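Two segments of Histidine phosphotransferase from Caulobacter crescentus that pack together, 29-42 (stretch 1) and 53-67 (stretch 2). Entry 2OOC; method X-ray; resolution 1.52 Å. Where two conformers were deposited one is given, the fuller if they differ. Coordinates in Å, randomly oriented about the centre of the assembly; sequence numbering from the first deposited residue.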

# COMPACT_ATOMS: atom_id res chain seq x y z
N GLU A 29 -6.23 10.54 -6.09
CA GLU A 29 -5.03 10.44 -6.95
C GLU A 29 -3.98 9.52 -6.36
O GLU A 29 -3.39 8.67 -7.03
CB GLU A 29 -4.41 11.82 -7.08
CG GLU A 29 -3.12 11.88 -7.97
CD GLU A 29 -2.23 13.10 -7.69
OE1 GLU A 29 -2.49 13.89 -6.75
OE2 GLU A 29 -1.26 13.29 -8.44
N VAL A 30 -3.70 9.76 -5.09
CA VAL A 30 -2.64 9.04 -4.44
C VAL A 30 -3.01 7.54 -4.31
O VAL A 30 -2.17 6.65 -4.52
CB VAL A 30 -2.29 9.67 -3.08
CG1 VAL A 30 -1.40 8.69 -2.27
CG2 VAL A 30 -1.64 11.06 -3.30
N LEU A 31 -4.25 7.30 -3.96
CA LEU A 31 -4.75 5.90 -3.84
C LEU A 31 -4.60 5.21 -5.20
O LEU A 31 -4.17 4.04 -5.31
CB LEU A 31 -6.17 5.79 -3.34
CG LEU A 31 -6.37 6.26 -1.89
CD1 LEU A 31 -7.79 6.10 -1.58
CD2 LEU A 31 -5.36 5.53 -0.98
N ALA A 32 -4.95 5.91 -6.29
CA ALA A 32 -4.81 5.33 -7.61
C ALA A 32 -3.34 5.07 -8.00
O ALA A 32 -3.03 4.00 -8.52
CB ALA A 32 -5.51 6.21 -8.64
N LEU A 33 -2.44 5.98 -7.62
CA LEU A 33 -1.02 5.76 -7.85
C LEU A 33 -0.50 4.55 -7.08
O LEU A 33 0.27 3.77 -7.61
CB LEU A 33 -0.25 7.02 -7.42
CG LEU A 33 -0.46 8.26 -8.31
CD1 LEU A 33 0.27 9.54 -7.67
CD2 LEU A 33 -0.01 7.97 -9.74
N PHE A 34 -0.94 4.40 -5.84
CA PHE A 34 -0.48 3.30 -5.03
C PHE A 34 -0.94 1.98 -5.64
O PHE A 34 -0.19 1.02 -5.72
CB PHE A 34 -1.00 3.38 -3.61
CG PHE A 34 -0.52 2.25 -2.73
CD1 PHE A 34 0.69 2.34 -2.05
CD2 PHE A 34 -1.24 1.08 -2.62
CE1 PHE A 34 1.12 1.27 -1.29
CE2 PHE A 34 -0.85 0.02 -1.84
CZ PHE A 34 0.38 0.10 -1.20
N ARG A 35 -2.19 1.94 -6.11
CA ARG A 35 -2.71 0.72 -6.69
C ARG A 35 -1.94 0.37 -7.96
O ARG A 35 -1.68 -0.79 -8.25
CB ARG A 35 -4.24 0.81 -6.93
CG ARG A 35 -5.03 0.53 -5.66
CD ARG A 35 -6.44 1.12 -5.69
NE ARG A 35 -7.17 0.78 -6.92
CZ ARG A 35 -8.20 -0.08 -7.01
NH1 ARG A 35 -8.64 -0.74 -5.95
NH2 ARG A 35 -8.78 -0.28 -8.20
N GLU A 36 -1.53 1.39 -8.71
CA GLU A 36 -0.74 1.20 -9.92
C GLU A 36 0.65 0.65 -9.61
O GLU A 36 1.13 -0.32 -10.26
CB GLU A 36 -0.57 2.52 -10.66
CG GLU A 36 -1.73 2.92 -11.48
CD GLU A 36 -1.44 4.27 -12.19
OE1 GLU A 36 -0.29 4.41 -12.72
OE2 GLU A 36 -2.33 5.17 -12.14
N GLN A 37 1.31 1.22 -8.62
CA GLN A 37 2.60 0.72 -8.16
C GLN A 37 2.46 -0.71 -7.67
O GLN A 37 3.30 -1.60 -7.98
CB GLN A 37 3.15 1.56 -7.01
CG GLN A 37 3.65 2.90 -7.33
CD GLN A 37 5.16 2.98 -7.23
OE1 GLN A 37 5.72 3.71 -6.40
NE2 GLN A 37 5.83 2.23 -8.11
N ALA A 38 1.42 -1.01 -6.88
CA ALA A 38 1.19 -2.37 -6.40
C ALA A 38 1.01 -3.33 -7.54
O ALA A 38 1.54 -4.46 -7.57
CB ALA A 38 -0.08 -2.44 -5.48
N ALA A 39 0.22 -2.96 -8.53
CA ALA A 39 0.08 -3.84 -9.70
C ALA A 39 1.38 -4.15 -10.45
O ALA A 39 1.54 -5.27 -10.92
CB ALA A 39 -0.93 -3.26 -10.65
N LEU A 40 2.27 -3.18 -10.53
CA LEU A 40 3.58 -3.32 -11.18
C LEU A 40 4.50 -4.23 -10.36
O LEU A 40 5.15 -5.14 -10.91
CB LEU A 40 4.23 -1.96 -11.36
CG LEU A 40 5.62 -1.94 -12.07
CD1 LEU A 40 5.56 -2.78 -13.33
CD2 LEU A 40 6.08 -0.56 -12.27
N TRP A 41 4.61 -3.96 -9.07
CA TRP A 41 5.63 -4.62 -8.27
C TRP A 41 5.19 -5.89 -7.56
O TRP A 41 6.03 -6.78 -7.29
CB TRP A 41 6.20 -3.58 -7.27
CG TRP A 41 6.95 -2.50 -7.93
CD1 TRP A 41 6.46 -1.25 -8.26
CD2 TRP A 41 8.32 -2.52 -8.37
NE1 TRP A 41 7.43 -0.51 -8.88
CE2 TRP A 41 8.58 -1.24 -8.95
CE3 TRP A 41 9.35 -3.47 -8.34
CZ2 TRP A 41 9.82 -0.89 -9.45
CZ3 TRP A 41 10.61 -3.09 -8.83
CH2 TRP A 41 10.82 -1.83 -9.37
N ALA A 42 3.91 -6.08 -7.25
CA ALA A 42 3.47 -7.24 -6.48
C ALA A 42 3.79 -8.60 -7.12
O ALA A 42 4.13 -9.55 -6.41
CB ALA A 42 1.97 -7.17 -6.12
N LYS A 53 13.79 -8.06 -4.45
CA LYS A 53 14.42 -7.16 -3.50
C LYS A 53 14.06 -5.74 -3.83
O LYS A 53 13.78 -4.93 -2.94
CB LYS A 53 15.93 -7.40 -3.46
CG LYS A 53 16.65 -6.58 -2.40
CD LYS A 53 16.32 -7.02 -1.01
CE LYS A 53 17.28 -6.37 0.02
NZ LYS A 53 17.31 -4.86 -0.14
N ASP A 54 14.11 -5.41 -5.12
CA ASP A 54 13.71 -4.08 -5.55
C ASP A 54 12.24 -3.82 -5.28
O ASP A 54 11.85 -2.72 -4.97
CB ASP A 54 14.07 -3.91 -7.03
CG ASP A 54 15.55 -3.77 -7.23
OD1 ASP A 54 16.19 -2.91 -6.57
OD2 ASP A 54 16.05 -4.50 -8.12
N ALA A 55 11.44 -4.83 -5.49
CA ALA A 55 10.01 -4.77 -5.19
C ALA A 55 9.76 -4.47 -3.72
O ALA A 55 8.93 -3.60 -3.39
CB ALA A 55 9.27 -6.03 -5.66
N VAL A 56 10.44 -5.17 -2.81
CA VAL A 56 10.25 -4.90 -1.38
C VAL A 56 10.62 -3.47 -1.07
O VAL A 56 9.88 -2.75 -0.35
CB VAL A 56 11.01 -5.89 -0.49
CG1 VAL A 56 10.96 -5.43 0.99
CG2 VAL A 56 10.43 -7.29 -0.68
N HIS A 57 11.74 -3.00 -1.59
CA HIS A 57 12.15 -1.63 -1.38
C HIS A 57 11.13 -0.62 -1.87
O HIS A 57 10.83 0.36 -1.21
CB HIS A 57 13.50 -1.41 -2.11
CG HIS A 57 13.95 0.02 -2.10
ND1 HIS A 57 14.59 0.58 -1.01
CD2 HIS A 57 13.86 0.99 -3.04
CE1 HIS A 57 14.85 1.85 -1.27
NE2 HIS A 57 14.41 2.13 -2.49
N THR A 58 10.61 -0.84 -3.07
CA THR A 58 9.70 0.08 -3.71
C THR A 58 8.36 0.08 -2.97
O THR A 58 7.81 1.12 -2.64
CB THR A 58 9.53 -0.27 -5.20
OG1 THR A 58 10.82 -0.23 -5.83
CG2 THR A 58 8.55 0.71 -5.90
N VAL A 59 7.84 -1.10 -2.64
CA VAL A 59 6.59 -1.22 -1.85
C VAL A 59 6.76 -0.53 -0.53
O VAL A 59 5.82 0.14 -0.07
CB VAL A 59 6.12 -2.69 -1.72
CG1 VAL A 59 4.94 -2.78 -0.75
CG2 VAL A 59 5.74 -3.24 -3.13
N LYS A 60 7.92 -0.66 0.10
CA LYS A 60 8.15 -0.07 1.40
C LYS A 60 7.96 1.43 1.32
O LYS A 60 7.26 2.02 2.15
CB LYS A 60 9.54 -0.40 1.93
CG LYS A 60 9.86 0.17 3.28
CD LYS A 60 11.27 -0.18 3.76
CE LYS A 60 12.33 0.48 2.98
NZ LYS A 60 13.72 0.24 3.55
N GLY A 61 8.54 2.04 0.31
CA GLY A 61 8.43 3.49 0.23
C GLY A 61 7.03 3.95 -0.15
O GLY A 61 6.54 5.00 0.35
N ALA A 62 6.36 3.20 -1.02
CA ALA A 62 4.99 3.54 -1.44
C ALA A 62 4.07 3.44 -0.25
O ALA A 62 3.17 4.26 -0.04
CB ALA A 62 4.48 2.64 -2.53
N ALA A 63 4.29 2.40 0.50
CA ALA A 63 3.49 2.17 1.70
C ALA A 63 3.58 3.32 2.70
O ALA A 63 2.58 3.85 3.24
CB ALA A 63 3.88 0.82 2.41
N ARG A 64 4.81 3.70 2.99
CA ARG A 64 5.04 4.77 3.97
C ARG A 64 4.53 6.09 3.41
O ARG A 64 4.12 6.97 4.18
CB ARG A 64 6.52 4.80 4.37
CG ARG A 64 6.85 3.64 5.27
CD ARG A 64 8.30 3.46 5.54
NE ARG A 64 8.54 2.47 6.57
CZ ARG A 64 9.78 2.07 6.85
NH1 ARG A 64 10.81 2.54 6.15
NH2 ARG A 64 9.98 1.20 7.83
N GLY A 65 4.46 6.20 2.10
CA GLY A 65 4.01 7.40 1.44
C GLY A 65 2.54 7.63 1.64
O GLY A 65 2.10 8.77 1.73
N VAL A 66 1.76 6.56 1.66
CA VAL A 66 0.30 6.62 1.78
C VAL A 66 -0.30 6.29 3.14
O VAL A 66 -1.53 6.34 3.30
CB VAL A 66 -0.34 5.75 0.73
CG1 VAL A 66 0.27 6.13 -0.64
CG2 VAL A 66 -0.29 4.20 1.06
N GLY A 67 0.51 5.99 4.15
CA GLY A 67 -0.04 5.67 5.44
C GLY A 67 -0.22 4.19 5.71
O GLY A 67 -0.81 3.87 6.70

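The two stretches are helices that run nearly antiparallel, their N-to-C directions 169° apart and their axes 10.3 Å apart at closest approach. No hydrogen bond crosses between them; the 534 Å² they bury together, both sides summed, is covered by packing alone. Val30, Phe34, Gln37 and Trp41 of the first helix, spaced three or four apart, all direct CA-to-CB toward the second, which answers with Thr58, Ala62 and Val66 at intervals of four.

Trp41 contributes most, with 107 Å² covered. Its side chain (chi1 -67°, m; chi2 97°) is a knob set among Asp54, Ala55, Thr58 and Val59. The backbones come close here, the CA atoms of Trp41 and Ala55 lying 5.4 Å apart, and the small alanine leaves room for the indole: Trp41 CE3 is 3.5 Å from Ala55 CA and 3.7 Å from Ala55 CB. The methyl of Thr58 lies over one face of the indole, with Thr58 CG2 3.6 Å from the centroid of the Trp41 five-membered ring and 19° off its normal, a CH-pi contact. Thr58 OG1 also packs against the indole, 3.8 Å from Trp41 CZ2, while donating a hydrogen bond to Asp54 O at 2.8 Å within its own helix; the residue thus brings a methyl to the ring and keeps its hydroxyl satisfied. Val59 closes the pocket more loosely, its CG2 4.2 Å from Trp41 CB.

Phe34, with 83 Å² covered, is the second large contributor and is buried. In rotamer t, its ring meets Ala62 and Ala63 by its edge: Phe34 CD1 is 3.7 Å from Ala62 O, and Phe34 CE1 is 3.8 Å from Ala63 N, both near the ring plane. These are contacts of packing, since Ala63 N already donates to Val59 O at 2.8 Å and Ala62 O accepts from Val66 N at 3.2 Å. Ala62 presents a short side chain toward the ring, with Ala62 CB 3.8 Å from Phe34 CD1 and the two CA atoms 6.5 Å apart.

Val66, with 70 Å² covered, links Phe34 to Val30. Val66 CG2 lies 3.8 Å from Phe34 CD1; Val66 CG1 lies 3.5 Å from Val30 CG1 and also reaches Phe34, 4.1 Å from Phe34 CD1. The branched valines thus fill the space where the CA atoms of Val30 and Val66 stand 7.3 Å apart. Beyond them, Gly67 leaves helical geometry at phi 96°, where a CB would jam against the preceding carbonyl oxygen; this backbone turn by itself calls for glycine.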